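Local atomic coordinates of putative metal-dependent hydrolase (Bacillus subtilis, PDB entry 6KNS), a protein that is a putative hydrolase of the metallo-beta-lactamase fold that binds two zinc ions in its presumed active site and may, like its relatives, process RNA. Residues V9-C14 and E212-H217. Residues are numbered along the deposited sequence; the frame is centred on the assembly and turned at random.
Sequences VTVIGC and ELLLTH. With ZN (zinc ion), chain G.
V11 and L214 meet between the two beta sheets of the alpha-beta/beta-alpha sandwich, the fold of the metallo-beta-lactamase superfamily. V11 belongs to strand 7-13 of one sheet, and L214 to strand 212-216 of the other. Their side chains reach toward each other and touch tip to tip, V11 CG2 lying 3.8 Å from L214 CD2. L214 has its CG anti to the backbone N (chi1 -176°), which carries CD2 across the gap to V11. F246 also packs on L214, and Y28 on V11, and they extend the apolar contact.

At I12 and G13 the strand makes a classic beta bulge opposite G27. The strand ends there, and C14 follows in the loop. C14 comes close to T216 and H217, and its CA is 5.1 Å from that of H217. The CB of C14 sits 3.3 Å from T216 OG1. The same hydroxyl is 3.4 Å from C14 O, a weak hydrogen bond that is not settled, because the one proton has another acceptor within reach. The stronger polar partner of T216 OG1 is Y28 OH, on the strand beside 7-13. A242 packs against both C14 and T216. Backbone atoms come closer still, with C14 O 2.8 Å from H217 N.

The side chain of H217 starts away from segment 9-14 and turns to the metal. Its NE2 binds zinc at 2.1 Å. D69, H70 and D161 complete this site, and D161 also binds the second zinc.

The contact thus changes character along its length. Apolar tips meet between the sheets, and polar atoms gather where both strands end. The close approach of C14 to the backbone of H217 places the first sheet's loop directly beside a zinc ligand of the second.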
loop_
_atom_site.group_PDB
_atom_site.type_symbol
_atom_site.label_atom_id
_atom_site.label_comp_id
_atom_site.label_asym_id
_atom_site.label_seq_id
_atom_site.Cartn_x
_atom_site.Cartn_y
_atom_site.Cartn_z
ATOM N N VAL A 9 8.648 19.441 -6.752
ATOM C CA VAL A 9 7.526 18.617 -6.388
ATOM C C VAL A 9 7.454 17.455 -7.381
ATOM O O VAL A 9 7.421 17.691 -8.596
ATOM C CB VAL A 9 6.196 19.392 -6.433
ATOM C CG1 VAL A 9 5.014 18.442 -6.085
ATOM C CG2 VAL A 9 6.230 20.658 -5.476
ATOM N N THR A 10 7.469 16.217 -6.870
ATOM C CA THR A 10 7.346 15.025 -7.721
ATOM C C THR A 10 6.083 14.261 -7.344
ATOM O O THR A 10 5.916 13.881 -6.179
ATOM C CB THR A 10 8.529 14.075 -7.580
ATOM O OG1 THR A 10 9.744 14.786 -7.800
ATOM C CG2 THR A 10 8.420 12.871 -8.608
ATOM N N VAL A 11 5.180 14.048 -8.301
ATOM C CA VAL A 11 3.980 13.265 -7.989
ATOM C C VAL A 11 4.398 11.802 -7.837
ATOM O O VAL A 11 5.075 11.269 -8.683
ATOM C CB VAL A 11 2.910 13.402 -9.076
ATOM C CG1 VAL A 11 1.711 12.509 -8.774
ATOM C CG2 VAL A 11 2.490 14.883 -9.233
ATOM N N ILE A 12 4.044 11.186 -6.723
ATOM C CA ILE A 12 4.407 9.789 -6.472
ATOM C C ILE A 12 3.224 8.929 -6.807
ATOM O O ILE A 12 3.380 7.868 -7.398
ATOM C CB ILE A 12 4.837 9.538 -5.038
ATOM C CG1 ILE A 12 5.971 10.488 -4.669
ATOM C CG2 ILE A 12 5.286 8.064 -4.875
ATOM C CD1 ILE A 12 7.227 10.346 -5.510
ATOM N N GLY A 13 2.019 9.397 -6.472
ATOM C CA GLY A 13 0.811 8.653 -6.900
ATOM C C GLY A 13 -0.371 9.603 -6.940
ATOM O O GLY A 13 -0.414 10.586 -6.200
ATOM N N CYS A 14 -1.321 9.313 -7.791
ATOM C CA CYS A 14 -2.310 10.326 -8.136
ATOM C C CYS A 14 -3.738 9.831 -8.362
ATOM O O CYS A 14 -4.622 10.665 -8.677
ATOM C CB CYS A 14 -1.827 11.095 -9.379
ATOM S SG CYS A 14 -1.704 10.034 -10.766
ATOM N N GLU A 212 -0.267 27.865 -12.398
ATOM C CA GLU A 212 -0.688 26.755 -13.215
ATOM C C GLU A 212 -1.473 25.759 -12.379
ATOM O O GLU A 212 -1.456 25.848 -11.147
ATOM C CB GLU A 212 0.510 26.077 -13.882
ATOM C CG GLU A 212 1.365 25.222 -12.969
ATOM C CD GLU A 212 2.579 24.659 -13.677
ATOM O OE1 GLU A 212 3.544 25.427 -13.787
ATOM O OE2 GLU A 212 2.580 23.465 -14.077
ATOM N N LEU A 213 -2.136 24.826 -13.058
ATOM C CA LEU A 213 -3.046 23.886 -12.422
ATOM C C LEU A 213 -2.657 22.444 -12.761
ATOM O O LEU A 213 -2.401 22.130 -13.927
ATOM C CB LEU A 213 -4.497 24.181 -12.840
ATOM C CG LEU A 213 -5.613 23.270 -12.344
ATOM C CD1 LEU A 213 -5.621 23.238 -10.804
ATOM C CD2 LEU A 213 -6.979 23.685 -12.913
ATOM N N LEU A 214 -2.616 21.600 -11.729
ATOM C CA LEU A 214 -2.363 20.160 -11.856
ATOM C C LEU A 214 -3.527 19.376 -11.285
ATOM O O LEU A 214 -3.834 19.489 -10.113
ATOM C CB LEU A 214 -1.084 19.743 -11.114
ATOM C CG LEU A 214 -0.663 18.271 -11.242
ATOM C CD1 LEU A 214 -0.223 17.944 -12.679
ATOM C CD2 LEU A 214 0.453 17.925 -10.275
ATOM N N LEU A 215 -4.169 18.587 -12.132
ATOM C CA LEU A 215 -5.336 17.844 -11.765
ATOM C C LEU A 215 -4.930 16.463 -11.282
ATOM O O LEU A 215 -4.180 15.765 -11.947
ATOM C CB LEU A 215 -6.268 17.746 -12.982
ATOM C CG LEU A 215 -6.698 19.092 -13.598
ATOM C CD1 LEU A 215 -7.556 18.860 -14.873
ATOM C CD2 LEU A 215 -7.457 19.975 -12.592
ATOM N N THR A 216 -5.459 16.044 -10.143
ATOM C CA THR A 216 -5.068 14.783 -9.541
ATOM C C THR A 216 -6.276 14.089 -8.846
ATOM O O THR A 216 -7.447 14.486 -9.018
ATOM C CB THR A 216 -3.869 15.043 -8.596
ATOM O OG1 THR A 216 -3.337 13.796 -8.135
ATOM C CG2 THR A 216 -4.269 15.925 -7.381
ATOM N N HIS A 217 -5.997 13.027 -8.104
ATOM C CA HIS A 217 -7.033 12.229 -7.438
ATOM C C HIS A 217 -8.017 11.727 -8.478
ATOM O O HIS A 217 -9.225 11.864 -8.338
ATOM C CB HIS A 217 -7.734 13.040 -6.371
ATOM C CG HIS A 217 -8.250 12.226 -5.238
ATOM N ND1 HIS A 217 -9.487 11.617 -5.262
ATOM C CD2 HIS A 217 -7.670 11.881 -4.056
ATOM C CE1 HIS A 217 -9.668 10.970 -4.122
ATOM N NE2 HIS A 217 -8.578 11.110 -3.375
HETATM ZN ZN ZN G . -8.816 10.714 -1.319
#